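Side-chain contacts in 4-hydroxy-3-methylbut-2-enyl diphosphate reductase (Aquifex aeolicus, PDB 3DNF), which catalyses the reduction of (E)-4-hydroxy-3-methylbut-2-enyl diphosphate to isopentenyl and dimethylallyl diphosphate, the last step of the non-mevalonate pathway, using an iron-sulfur cluster: residues His74-Pro77 / Pro78-Glu82; Gly177-Ala180 / Leu181-Glu185; Arg225-Tyr228 / Tyr229-Lys232; Glu242-Glu245 / Glu246-Pro249; Glu272-Lys275 / Ser276-Glu280. All coordinates share one frame; numbering follows the deposited sequence. Where two conformers were deposited one is given.

The five contacts are local, each within one continuous run of chain, and they are spread over the three lobes around the iron-sulfur cluster. Interaction 1 belongs to the substrate site through His74, which is predicted to bind the substrate, and the side chain of Ile76 is about 13 Å from the cluster. Interaction 3 follows the predicted substrate residues Ser221 and Asn223, and the side chain of Leu227 is about 12 Å from the cluster. Interaction 2 is remote, at the subunit interface, its centre about 53 Å from that of interaction 5. Interactions 4 and 5, with centres about 9 Å apart, touch directly: Leu247 CD1 lies 3.7 Å from Ile278 CG1.

Interaction 1: His74-Pro77 / Pro78-Glu82; sequences HGIP and PEKEE
Ile76 and Glu81 meet where the loop after strand 68-71 turns into helix 78-86, with Pro77 as N-cap residue. The CD1 methyl of Ile76 rests on the start of the helix, 3.6 Å from Glu81 N and 4.0 Å from Glu81 CB. It gets there because CG1 stands between the backbone N and the carbonyl carbon (chi1 59°), after which the chain runs straight out. Pro77 O receives a nearly straight bond from Glu81 N (3.1 Å, 167°) and a weak one from Lys80 N, which fastens the first turn. Glu79 folds back over Pro77: with chi1 at 70° and a bend at chi2, its carboxylate sits by the proline ring, OE1 3.6 Å from Pro77 CB, while OE2 makes a salt bridge to Arg135 of helix 125-136. Glu81 is extended, and its OE2 pairs with Arg85 one turn on. On the loop side, His74, a predicted substrate ligand, turns ND1 onto an in-plane lone pair of Gly75 O at 2.9 Å, and NE2 meets Arg72, which fixes the imidazole from two sides. A water joins loop to helix, lying 2.6 Å from Ile76 O and 2.8 Å from Glu81 OE1.

Interaction 2: Gly177-Ala180 / Leu181-Glu185; sequences GEIA and LWVKE
Glu178 and Trp182, one turn apart at the C-terminal end of helix 169-182, are joined by a side-chain hydrogen bond. Trp182 NE1 donates to Glu178 OE2 at 2.8 Å with an N-H...O angle of 140°. The oxygen lies close to the indole plane, at the ring edge, and is met on its anti side, somewhat out of the carboxylate plane; the carboxylate is turned 47° from the ring. A bend at chi2 (61°) carries the Glu178 carboxylate to the indole, and the two side chains run alongside each other. Backbone bonds mark the unwinding helix: Ile179 O accepts from both Trp182 N (2.9 Å) and Val183 N (3.0 Å), while Leu181 N bonds Glu178 O and, weakly, Gly177 O. Apolar contact lies on the inner side, where Ile179 CG2 meets Val183 CG2 at 4.0 Å and both residues pack on Val159 of strand 158-163. Leu181 and Ala180 lean on Phe172 and Val176 of the second subunit. Across that interface, Glu178 OE1 makes a salt bridge to Lys173 of the second subunit. A leucine in place of Glu178 would probably leave both the indole N-H and that lysine without their mate. One carboxylate thus serves two donors, one oxygen steadying the indole at the helix end and the other tying this beta-alpha-beta unit to the partner subunit.

Interaction 3: Arg225-Tyr228 / Tyr229-Lys232; sequences RRLY and YISK
Tyr228 and Lys232, one turn apart on helix 222-234, lie side by side and point the same way. Lys232 CB sits over one face of the phenol ring, 4.2 Å from the centroid and 16° off the normal, a CH-pi contact. The aliphatic chain then follows the ring outward until CD is 3.4 Å from Tyr228 OH. Both side chains leave the helix with CG opposite the backbone N, and a bend at chi2 (75°) brings the lysine methylenes along the ring. Tyr229 leans in obliquely, its plane 56° from that of Tyr228, with Tyr228 CD2 over one face and 4.1 Å from Tyr229 CD2. An alanine at Tyr228 would probably leave the Lys232 methylenes without their aromatic partner, although NZ could still reach Pro236 O, and remove the CD2 atom over the rim of the Tyr229 ring. Helical bonds set this spacing, among them Lys232 N to Tyr228 O at 2.8 Å. Farther out, Lys232 NZ reaches Pro236 O in the loop after the helix, and Ser231 OG bonds Thr238 OG1 at the start of strand 238-241. The helix connects strands 212-216 and 238-241 in a beta-alpha-beta crossover: Leu227 packs on Ile215 and Val203 of helix 195-206, and Tyr228 covers Thr238 and His240.

Interaction 4: Glu242-Glu245 / Glu246-Pro249; sequences ETAE and ELQP
Glu246 reaches back to the backbone of Glu242 and Thr243 in a side-chain-to-main-chain contact, in the surface loop between strands 238-241 and 257-262. Its OE2 accepts two N-H groups, from Glu242 N at 2.8 Å (144°) and from Thr243 N at 3.0 Å (135°). Both donors come from the same face of the carboxylate, well above its plane, so a single oxygen holds two successive amides at the strand's exit. The side chain spans the distance because it runs extended beyond CG (chi2 171°). The turn beneath it is a short 3-10 segment: Glu246 N bonds Thr243 O at 3.0 Å, and Leu247 N bonds Ala244 O at 3.1 Å. Glu242 brings a second carboxylate nearby, its OE1 4.5 Å from Glu246 OE2; this proximity of like charges is probably eased by the amide donors on Glu246 and by Lys219 N, which bonds Glu242 OE2. On the inner side of the turn, Ala244 CB touches Leu247 CD1 at 4.2 Å. Leu247, the buried residue of the group, inserts between strand and helix, packing on Ile241 of strand 238-241 and on Val274, Arg277 and Ile278 of helix 268-281, and Ala244 joins it on Val274.

Interaction 5: Glu272-Lys275 / Ser276-Glu280; sequences EQVK and SRIQE
The flat amide of Gln279 lies beside Lys275 on helix 268-281, which flanks the parallel sheet containing strands 3-6, 257-262 and 212-216. The two side chains cross at a slant: Gln279 OE1 is 4.0 Å from Lys275 CG and NE2 4.1 Å from Lys275 CE. The other flat group, the guanidinium of Arg277, has Glu280 OE2 over one face, offset toward the rim. Arg277 NH2 and this oxygen are 3.2 Å apart, a salt bridge of charge alone, because no N-H points at the carboxylate. Arg277 bends at chi2 and chi3 to bring its head near Glu280. Val274 and Ile278 are the buried apolar residues on the sheet side. They lie alongside each other there, Val274 CG1 to Ile278 CD1 3.9 Å, and pack on Ile260 and Ile214. Lys275 also lends its extended methylene chain to Ile6 and Ile260. Ordinary helical bonds support the row, Ile278 N to Val274 O and Gln279 N to Lys275 O, both at 3.0 Å. On the outer side, Ser276 turns its hydroxyl back on the preceding turn: at chi1 41° OG stands between its own backbone N and carbonyl carbon. Glu272 O is therefore gripped twice, from opposite faces of its plane, by Ser276 N at 3.0 Å and by Ser276 OG at 2.7 Å.

Interaction 1: His74-Pro77 / Pro78-Glu82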
loop_
_atom_site.group_PDB
_atom_site.type_symbol
_atom_site.label_atom_id
_atom_site.label_comp_id
_atom_site.label_asym_id
_atom_site.label_seq_id
_atom_site.Cartn_x
_atom_site.Cartn_y
_atom_site.Cartn_z
ATOM N N HIS B 74 -2.433 17.272 -20.324
ATOM C CA HIS B 74 -2.776 17.193 -18.880
ATOM C C HIS B 74 -4.260 17.338 -18.584
ATOM O O HIS B 74 -4.714 17.029 -17.482
ATOM C CB HIS B 74 -1.874 18.104 -17.988
ATOM C CG HIS B 74 -1.997 19.576 -18.252
ATOM N ND1 HIS B 74 -3.211 20.231 -18.325
ATOM C CD2 HIS B 74 -1.048 20.534 -18.387
ATOM C CE1 HIS B 74 -3.009 21.519 -18.544
ATOM N NE2 HIS B 74 -1.703 21.733 -18.568
ATOM N N GLY B 75 -5.041 17.768 -19.574
ATOM C CA GLY B 75 -6.476 17.869 -19.323
ATOM C C GLY B 75 -6.889 19.099 -18.528
ATOM O O GLY B 75 -6.047 19.905 -18.041
ATOM N N ILE B 76 -8.198 19.244 -18.387
ATOM C CA ILE B 76 -8.780 20.364 -17.680
ATOM C C ILE B 76 -10.057 19.908 -16.977
ATOM O O ILE B 76 -10.654 18.892 -17.351
ATOM C CB ILE B 76 -9.050 21.625 -18.603
ATOM C CG1 ILE B 76 -9.999 21.265 -19.741
ATOM C CG2 ILE B 76 -7.720 22.319 -19.030
ATOM C CD1 ILE B 76 -10.407 22.514 -20.544
ATOM N N PRO B 77 -10.502 20.674 -15.963
ATOM C CA PRO B 77 -11.814 20.326 -15.354
ATOM C C PRO B 77 -12.949 20.275 -16.387
ATOM O O PRO B 77 -12.942 21.104 -17.329
ATOM C CB PRO B 77 -12.015 21.420 -14.309
ATOM C CG PRO B 77 -10.584 21.836 -13.944
ATOM C CD PRO B 77 -9.833 21.799 -15.276
ATOM N N PRO B 78 -13.904 19.344 -16.216
ATOM C CA PRO B 78 -14.974 19.217 -17.206
ATOM C C PRO B 78 -15.827 20.494 -17.336
ATOM O O PRO B 78 -16.260 20.857 -18.442
ATOM C CB PRO B 78 -15.769 18.005 -16.716
ATOM C CG PRO B 78 -15.509 17.957 -15.241
ATOM C CD PRO B 78 -14.083 18.409 -15.077
ATOM N N GLU B 79 -16.083 21.198 -16.235
ATOM C CA GLU B 79 -16.819 22.454 -16.349
ATOM C C GLU B 79 -16.090 23.585 -17.140
ATOM O O GLU B 79 -16.728 24.502 -17.659
ATOM C CB GLU B 79 -17.245 22.955 -14.944
ATOM C CG GLU B 79 -16.073 23.436 -14.075
ATOM C CD GLU B 79 -15.426 22.337 -13.202
ATOM O OE1 GLU B 79 -15.475 21.111 -13.515
ATOM O OE2 GLU B 79 -14.804 22.741 -12.192
ATOM N N LYS B 80 -14.754 23.531 -17.189
ATOM C CA LYS B 80 -13.988 24.506 -17.970
ATOM C C LYS B 80 -14.032 24.125 -19.434
ATOM O O LYS B 80 -14.165 25.006 -20.303
ATOM C CB LYS B 80 -12.530 24.626 -17.495
ATOM C CG LYS B 80 -11.821 25.845 -18.114
ATOM C CD LYS B 80 -10.398 26.045 -17.581
ATOM C CE LYS B 80 -9.776 27.278 -18.216
ATOM N NZ LYS B 80 -8.485 27.635 -17.526
ATOM N N GLU B 81 -13.924 22.819 -19.701
ATOM C CA GLU B 81 -14.095 22.343 -21.080
ATOM C C GLU B 81 -15.477 22.770 -21.595
ATOM O O GLU B 81 -15.594 23.294 -22.730
ATOM C CB GLU B 81 -13.986 20.830 -21.123
ATOM C CG GLU B 81 -14.063 20.328 -22.565
ATOM C CD GLU B 81 -13.797 18.835 -22.687
ATOM O OE1 GLU B 81 -13.045 18.312 -21.850
ATOM O OE2 GLU B 81 -14.348 18.202 -23.621
ATOM N N GLU B 82 -16.502 22.620 -20.768
ATOM C CA GLU B 82 -17.854 23.002 -21.172
ATOM C C GLU B 82 -17.967 24.522 -21.374
ATOM O O GLU B 82 -18.630 24.969 -22.298
ATOM C CB GLU B 82 -18.935 22.465 -20.204
ATOM C CG GLU B 82 -20.371 22.767 -20.639
ATOM C CD GLU B 82 -20.820 22.086 -21.954
ATOM O OE1 GLU B 82 -20.125 21.191 -22.499
ATOM O OE2 GLU B 82 -21.920 22.465 -22.438
HETATM O O HOH W 1 -12.440 18.143 -19.118
#

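Interaction 2: Gly177-Ala180 / Leu181-Glu185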
loop_
_atom_site.group_PDB
_atom_site.type_symbol
_atom_site.label_atom_id
_atom_site.label_comp_id
_atom_site.label_asym_id
_atom_site.label_seq_id
_atom_site.Cartn_x
_atom_site.Cartn_y
_atom_site.Cartn_z
ATOM N N GLY B 177 0.906 1.736 1.247
ATOM C CA GLY B 177 1.204 0.842 2.352
ATOM C C GLY B 177 0.746 1.454 3.663
ATOM O O GLY B 177 0.129 0.789 4.482
ATOM N N GLU B 178 1.013 2.750 3.827
ATOM C CA GLU B 178 0.658 3.428 5.059
ATOM C C GLU B 178 -0.852 3.495 5.261
ATOM O O GLU B 178 -1.365 3.092 6.313
ATOM C CB GLU B 178 1.303 4.821 5.116
ATOM C CG GLU B 178 1.173 5.494 6.498
ATOM C CD GLU B 178 1.844 4.739 7.657
ATOM O OE1 GLU B 178 2.848 4.017 7.455
ATOM O OE2 GLU B 178 1.353 4.882 8.796
ATOM N N ILE B 179 -1.583 3.975 4.256
ATOM C CA ILE B 179 -3.052 4.033 4.373
ATOM C C ILE B 179 -3.653 2.644 4.687
ATOM O O ILE B 179 -4.529 2.532 5.543
ATOM C CB ILE B 179 -3.705 4.711 3.143
ATOM C CG1 ILE B 179 -3.320 6.202 3.105
ATOM C CG2 ILE B 179 -5.247 4.584 3.126
ATOM C CD1 ILE B 179 -3.766 6.907 1.852
ATOM N N ALA B 180 -3.144 1.602 4.032
ATOM C CA ALA B 180 -3.609 0.221 4.245
ATOM C C ALA B 180 -3.497 -0.255 5.710
ATOM O O ALA B 180 -4.269 -1.107 6.175
ATOM C CB ALA B 180 -2.861 -0.714 3.344
ATOM N N LEU B 181 -2.509 0.285 6.426
ATOM C CA LEU B 181 -2.321 -0.096 7.835
ATOM C C LEU B 181 -3.373 0.525 8.728
ATOM O O LEU B 181 -3.645 0.024 9.820
ATOM C CB LEU B 181 -0.925 0.330 8.314
ATOM C CG LEU B 181 0.260 -0.437 7.703
ATOM C CD1 LEU B 181 1.548 -0.045 8.449
ATOM C CD2 LEU B 181 0.037 -1.936 7.775
ATOM N N TRP B 182 -3.929 1.650 8.284
ATOM C CA TRP B 182 -4.821 2.448 9.133
ATOM C C TRP B 182 -6.310 2.323 8.810
ATOM O O TRP B 182 -7.159 2.599 9.666
ATOM C CB TRP B 182 -4.406 3.916 9.090
ATOM C CG TRP B 182 -3.142 4.183 9.832
ATOM C CD1 TRP B 182 -1.874 4.197 9.328
ATOM C CD2 TRP B 182 -3.027 4.477 11.227
ATOM N NE1 TRP B 182 -0.973 4.486 10.325
ATOM C CE2 TRP B 182 -1.653 4.655 11.503
ATOM C CE3 TRP B 182 -3.954 4.603 12.275
ATOM C CZ2 TRP B 182 -1.181 4.966 12.784
ATOM C CZ3 TRP B 182 -3.486 4.894 13.556
ATOM C CH2 TRP B 182 -2.109 5.071 13.800
ATOM N N VAL B 183 -6.649 1.924 7.589
ATOM C CA VAL B 183 -8.065 1.846 7.221
ATOM C C VAL B 183 -8.511 0.431 6.854
ATOM O O VAL B 183 -7.695 -0.399 6.443
ATOM C CB VAL B 183 -8.524 2.896 6.137
ATOM C CG1 VAL B 183 -7.958 4.338 6.390
ATOM C CG2 VAL B 183 -8.216 2.422 4.762
ATOM N N LYS B 184 -9.808 0.173 6.948
ATOM C CA LYS B 184 -10.296 -1.200 6.847
ATOM C C LYS B 184 -10.120 -1.793 5.460
ATOM O O LYS B 184 -9.809 -2.960 5.340
ATOM C CB LYS B 184 -11.763 -1.289 7.204
ATOM C CG LYS B 184 -12.359 -2.699 7.097
ATOM C CD LYS B 184 -13.890 -2.640 7.194
ATOM C CE LYS B 184 -14.488 -4.021 7.427
ATOM N NZ LYS B 184 -15.591 -3.956 8.458
ATOM N N GLU B 185 -10.360 -0.970 4.442
ATOM C CA GLU B 185 -10.389 -1.438 3.082
ATOM C C GLU B 185 -9.809 -0.393 2.147
ATOM O O GLU B 185 -10.218 0.763 2.146
ATOM C CB GLU B 185 -11.819 -1.792 2.692
ATOM C CG GLU B 185 -11.979 -2.068 1.261
ATOM C CD GLU B 185 -13.376 -2.489 0.898
ATOM O OE1 GLU B 185 -14.046 -3.176 1.709
ATOM O OE2 GLU B 185 -13.790 -2.139 -0.226
#

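Interaction 3: Arg225-Tyr228 / Tyr229-Lys232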
loop_
_atom_site.group_PDB
_atom_site.type_symbol
_atom_site.label_atom_id
_atom_site.label_comp_id
_atom_site.label_asym_id
_atom_site.label_seq_id
_atom_site.Cartn_x
_atom_site.Cartn_y
_atom_site.Cartn_z
ATOM N N ARG B 225 17.615 15.868 -16.544
ATOM C CA ARG B 225 18.785 15.816 -15.660
ATOM C C ARG B 225 18.988 14.429 -15.048
ATOM O O ARG B 225 20.120 14.038 -14.744
ATOM C CB ARG B 225 18.694 16.888 -14.562
ATOM C CG ARG B 225 19.112 18.279 -15.031
ATOM C CD ARG B 225 19.179 19.298 -13.883
ATOM N NE ARG B 225 17.916 20.022 -13.771
ATOM C CZ ARG B 225 17.072 19.931 -12.750
ATOM N NH1 ARG B 225 17.358 19.163 -11.704
ATOM N NH2 ARG B 225 15.946 20.630 -12.772
ATOM N N ARG B 226 17.892 13.692 -14.868
ATOM C CA ARG B 226 17.961 12.349 -14.308
ATOM C C ARG B 226 18.507 11.409 -15.361
ATOM O O ARG B 226 19.319 10.543 -15.046
ATOM C CB ARG B 226 16.594 11.882 -13.826
ATOM C CG ARG B 226 16.632 11.009 -12.581
ATOM C CD ARG B 226 15.345 11.246 -11.788
ATOM N NE ARG B 226 15.148 10.302 -10.689
ATOM C CZ ARG B 226 13.994 10.139 -10.044
ATOM N NH1 ARG B 226 12.928 10.855 -10.390
ATOM N NH2 ARG B 226 13.898 9.259 -9.053
ATOM N N LEU B 227 18.066 11.599 -16.608
ATOM C CA LEU B 227 18.610 10.870 -17.759
ATOM C C LEU B 227 20.115 11.075 -17.879
ATOM O O LEU B 227 20.858 10.113 -18.112
ATOM C CB LEU B 227 17.922 11.285 -19.065
ATOM C CG LEU B 227 16.618 10.628 -19.507
ATOM C CD1 LEU B 227 16.298 11.075 -20.945
ATOM C CD2 LEU B 227 16.662 9.105 -19.399
ATOM N N TYR B 228 20.573 12.314 -17.702
ATOM C CA TYR B 228 22.017 12.576 -17.662
ATOM C C TYR B 228 22.744 11.800 -16.553
ATOM O O TYR B 228 23.692 11.075 -16.841
ATOM C CB TYR B 228 22.341 14.075 -17.581
ATOM C CG TYR B 228 23.812 14.352 -17.303
ATOM C CD1 TYR B 228 24.780 14.137 -18.291
ATOM C CD2 TYR B 228 24.235 14.815 -16.052
ATOM C CE1 TYR B 228 26.131 14.381 -18.037
ATOM C CE2 TYR B 228 25.573 15.058 -15.799
ATOM C CZ TYR B 228 26.504 14.839 -16.797
ATOM O OH TYR B 228 27.827 15.076 -16.560
ATOM N N TYR B 229 22.283 11.932 -15.308
ATOM C CA TYR B 229 22.949 11.287 -14.161
ATOM C C TYR B 229 23.004 9.772 -14.288
ATOM O O TYR B 229 24.052 9.164 -14.069
ATOM C CB TYR B 229 22.259 11.646 -12.847
ATOM C CG TYR B 229 22.425 13.079 -12.419
ATOM C CD1 TYR B 229 21.312 13.894 -12.243
ATOM C CD2 TYR B 229 23.694 13.620 -12.175
ATOM C CE1 TYR B 229 21.439 15.208 -11.851
ATOM C CE2 TYR B 229 23.837 14.941 -11.774
ATOM C CZ TYR B 229 22.698 15.728 -11.619
ATOM O OH TYR B 229 22.802 17.038 -11.219
ATOM N N ILE B 230 21.866 9.175 -14.645
ATOM C CA ILE B 230 21.760 7.727 -14.850
ATOM C C ILE B 230 22.797 7.232 -15.869
ATOM O O ILE B 230 23.443 6.202 -15.657
ATOM C CB ILE B 230 20.299 7.319 -15.239
ATOM C CG1 ILE B 230 20.102 5.805 -15.256
ATOM C CG2 ILE B 230 19.884 7.888 -16.576
ATOM C CD1 ILE B 230 18.663 5.406 -15.604
ATOM N N SER B 231 22.968 7.998 -16.946
ATOM C CA SER B 231 23.904 7.672 -18.014
ATOM C C SER B 231 25.356 7.903 -17.587
ATOM O O SER B 231 26.205 7.043 -17.805
ATOM C CB SER B 231 23.582 8.491 -19.264
ATOM O OG SER B 231 24.519 8.225 -20.302
ATOM N N LYS B 232 25.610 9.062 -16.976
ATOM C CA LYS B 232 26.927 9.475 -16.479
ATOM C C LYS B 232 27.494 8.471 -15.467
ATOM O O LYS B 232 28.709 8.329 -15.327
ATOM C CB LYS B 232 26.814 10.884 -15.865
ATOM C CG LYS B 232 28.093 11.461 -15.277
ATOM C CD LYS B 232 29.059 11.924 -16.358
ATOM C CE LYS B 232 30.349 12.434 -15.740
ATOM N NZ LYS B 232 31.215 13.126 -16.835
#

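Interaction 4: Glu242-Glu245 / Glu246-Pro249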
loop_
_atom_site.group_PDB
_atom_site.type_symbol
_atom_site.label_atom_id
_atom_site.label_comp_id
_atom_site.label_asym_id
_atom_site.label_seq_id
_atom_site.Cartn_x
_atom_site.Cartn_y
_atom_site.Cartn_z
ATOM N N GLU B 242 21.503 21.135 -24.710
ATOM C CA GLU B 242 20.199 21.699 -25.076
ATOM C C GLU B 242 20.064 21.881 -26.593
ATOM O O GLU B 242 18.953 21.845 -27.137
ATOM C CB GLU B 242 19.982 23.035 -24.369
ATOM C CG GLU B 242 19.614 22.908 -22.905
ATOM C CD GLU B 242 19.364 24.252 -22.247
ATOM O OE1 GLU B 242 20.025 25.245 -22.633
ATOM O OE2 GLU B 242 18.512 24.315 -21.331
ATOM N N THR B 243 21.200 22.072 -27.261
ATOM C CA THR B 243 21.249 22.314 -28.702
ATOM C C THR B 243 22.428 21.565 -29.319
ATOM O O THR B 243 23.451 21.347 -28.652
ATOM C CB THR B 243 21.384 23.848 -29.007
ATOM O OG1 THR B 243 20.292 24.555 -28.404
ATOM C CG2 THR B 243 21.357 24.131 -30.507
ATOM N N ALA B 244 22.286 21.182 -30.588
ATOM C CA ALA B 244 23.402 20.647 -31.381
ATOM C C ALA B 244 24.645 21.557 -31.383
ATOM O O ALA B 244 25.770 21.078 -31.588
ATOM C CB ALA B 244 22.951 20.366 -32.806
ATOM N N GLU B 245 24.432 22.858 -31.159
ATOM C CA GLU B 245 25.511 23.852 -31.073
ATOM C C GLU B 245 26.545 23.494 -30.014
ATOM O O GLU B 245 27.719 23.837 -30.146
ATOM C CB GLU B 245 24.955 25.249 -30.761
ATOM C CG GLU B 245 24.093 25.876 -31.854
ATOM C CD GLU B 245 24.789 25.947 -33.206
ATOM O OE1 GLU B 245 24.124 25.651 -34.222
ATOM O OE2 GLU B 245 25.989 26.294 -33.258
ATOM N N GLU B 246 26.100 22.802 -28.971
ATOM C CA GLU B 246 26.958 22.468 -27.839
ATOM C C GLU B 246 27.867 21.259 -28.083
ATOM O O GLU B 246 28.858 21.075 -27.368
ATOM C CB GLU B 246 26.115 22.274 -26.583
ATOM C CG GLU B 246 25.297 23.499 -26.220
ATOM C CD GLU B 246 24.303 23.231 -25.115
ATOM O OE1 GLU B 246 24.722 22.863 -23.996
ATOM O OE2 GLU B 246 23.097 23.395 -25.365
ATOM N N LEU B 247 27.538 20.458 -29.096
ATOM C CA LEU B 247 28.326 19.277 -29.466
ATOM C C LEU B 247 29.770 19.623 -29.823
ATOM O O LEU B 247 30.046 20.158 -30.904
ATOM C CB LEU B 247 27.675 18.528 -30.635
ATOM C CG LEU B 247 26.380 17.763 -30.359
ATOM C CD1 LEU B 247 25.653 17.405 -31.660
ATOM C CD2 LEU B 247 26.646 16.514 -29.513
ATOM N N GLN B 248 30.682 19.316 -28.907
ATOM C CA GLN B 248 32.103 19.588 -29.111
ATOM C C GLN B 248 32.711 18.499 -29.981
ATOM O O GLN B 248 32.591 17.316 -29.651
ATOM C CB GLN B 248 32.842 19.662 -27.775
ATOM C CG GLN B 248 32.411 20.820 -26.883
ATOM C CD GLN B 248 33.049 20.771 -25.505
ATOM O OE1 GLN B 248 32.421 21.124 -24.506
ATOM N NE2 GLN B 248 34.300 20.329 -25.443
ATOM N N PRO B 249 33.360 18.890 -31.097
ATOM C CA PRO B 249 34.031 17.921 -31.974
ATOM C C PRO B 249 34.985 17.020 -31.190
ATOM O O PRO B 249 35.193 15.861 -31.563
ATOM C CB PRO B 249 34.818 18.812 -32.941
ATOM C CG PRO B 249 34.046 20.083 -32.982
ATOM C CD PRO B 249 33.506 20.271 -31.595
#

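Interaction 5: Glu272-Lys275 / Ser276-Glu280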
loop_
_atom_site.group_PDB
_atom_site.type_symbol
_atom_site.label_atom_id
_atom_site.label_comp_id
_atom_site.label_asym_id
_atom_site.label_seq_id
_atom_site.Cartn_x
_atom_site.Cartn_y
_atom_site.Cartn_z
ATOM N N GLU B 272 17.058 14.925 -34.329
ATOM C CA GLU B 272 17.624 14.802 -35.683
ATOM C C GLU B 272 18.699 15.841 -35.967
ATOM O O GLU B 272 19.684 15.544 -36.651
ATOM C CB GLU B 272 16.527 14.861 -36.754
ATOM C CG GLU B 272 15.506 13.715 -36.674
ATOM C CD GLU B 272 16.155 12.328 -36.688
ATOM O OE1 GLU B 272 17.019 12.089 -37.550
ATOM O OE2 GLU B 272 15.800 11.488 -35.827
ATOM N N GLN B 273 18.508 17.052 -35.444
ATOM C CA GLN B 273 19.503 18.116 -35.549
ATOM C C GLN B 273 20.810 17.685 -34.899
ATOM O O GLN B 273 21.888 17.900 -35.453
ATOM C CB GLN B 273 19.004 19.399 -34.890
ATOM C CG GLN B 273 18.017 20.193 -35.727
ATOM C CD GLN B 273 17.841 21.620 -35.249
ATOM O OE1 GLN B 273 17.334 22.461 -35.987
ATOM N NE2 GLN B 273 18.249 21.902 -34.011
ATOM N N VAL B 274 20.696 17.069 -33.725
ATOM C CA VAL B 274 21.844 16.547 -32.994
ATOM C C VAL B 274 22.518 15.378 -33.742
ATOM O O VAL B 274 23.745 15.369 -33.917
ATOM C CB VAL B 274 21.449 16.165 -31.545
ATOM C CG1 VAL B 274 22.570 15.368 -30.844
ATOM C CG2 VAL B 274 21.104 17.426 -30.761
ATOM N N LYS B 275 21.705 14.424 -34.200
ATOM C CA LYS B 275 22.186 13.262 -34.942
ATOM C C LYS B 275 22.989 13.655 -36.181
ATOM O O LYS B 275 24.082 13.136 -36.398
ATOM C CB LYS B 275 21.023 12.336 -35.327
ATOM C CG LYS B 275 21.410 11.139 -36.194
ATOM C CD LYS B 275 20.211 10.249 -36.443
ATOM C CE LYS B 275 20.579 9.104 -37.348
ATOM N NZ LYS B 275 19.851 7.883 -36.920
ATOM N N SER B 276 22.460 14.563 -36.995
ATOM C CA SER B 276 23.165 14.902 -38.232
ATOM C C SER B 276 24.334 15.873 -38.033
ATOM O O SER B 276 25.190 15.999 -38.910
ATOM C CB SER B 276 22.209 15.361 -39.338
ATOM O OG SER B 276 21.199 16.202 -38.840
ATOM N N ARG B 277 24.380 16.543 -36.882
ATOM C CA ARG B 277 25.567 17.325 -36.516
ATOM C C ARG B 277 26.681 16.377 -36.074
ATOM O O ARG B 277 27.851 16.602 -36.392
ATOM C CB ARG B 277 25.239 18.409 -35.464
ATOM C CG ARG B 277 26.433 19.109 -34.763
ATOM C CD ARG B 277 27.692 19.297 -35.622
ATOM N NE ARG B 277 27.837 20.628 -36.199
ATOM C CZ ARG B 277 29.001 21.173 -36.540
ATOM N NH1 ARG B 277 30.139 20.508 -36.362
ATOM N NH2 ARG B 277 29.029 22.394 -37.059
ATOM N N ILE B 278 26.315 15.309 -35.365
ATOM C CA ILE B 278 27.280 14.258 -35.002
ATOM C C ILE B 278 27.850 13.587 -36.257
ATOM O O ILE B 278 29.058 13.346 -36.343
ATOM C CB ILE B 278 26.674 13.227 -34.010
ATOM C CG1 ILE B 278 26.450 13.888 -32.643
ATOM C CG2 ILE B 278 27.571 12.004 -33.863
ATOM C CD1 ILE B 278 25.587 13.094 -31.687
ATOM N N GLN B 279 26.983 13.324 -37.236
ATOM C CA GLN B 279 27.410 12.805 -38.544
ATOM C C GLN B 279 28.285 13.790 -39.327
ATOM O O GLN B 279 29.099 13.374 -40.153
ATOM C CB GLN B 279 26.200 12.388 -39.386
ATOM C CG GLN B 279 25.652 11.016 -39.024
ATOM C CD GLN B 279 24.222 10.803 -39.488
ATOM O OE1 GLN B 279 23.427 11.742 -39.549
ATOM N NE2 GLN B 279 23.884 9.558 -39.808
ATOM N N GLU B 280 28.103 15.083 -39.059
ATOM C CA GLU B 280 28.904 16.147 -39.661
ATOM C C GLU B 280 30.267 16.280 -38.973
ATOM O O GLU B 280 31.246 16.691 -39.599
ATOM C CB GLU B 280 28.153 17.480 -39.594
ATOM C CG GLU B 280 28.719 18.556 -40.504
ATOM C CD GLU B 280 28.629 19.941 -39.899
ATOM O OE1 GLU B 280 27.510 20.486 -39.811
ATOM O OE2 GLU B 280 29.687 20.489 -39.520
#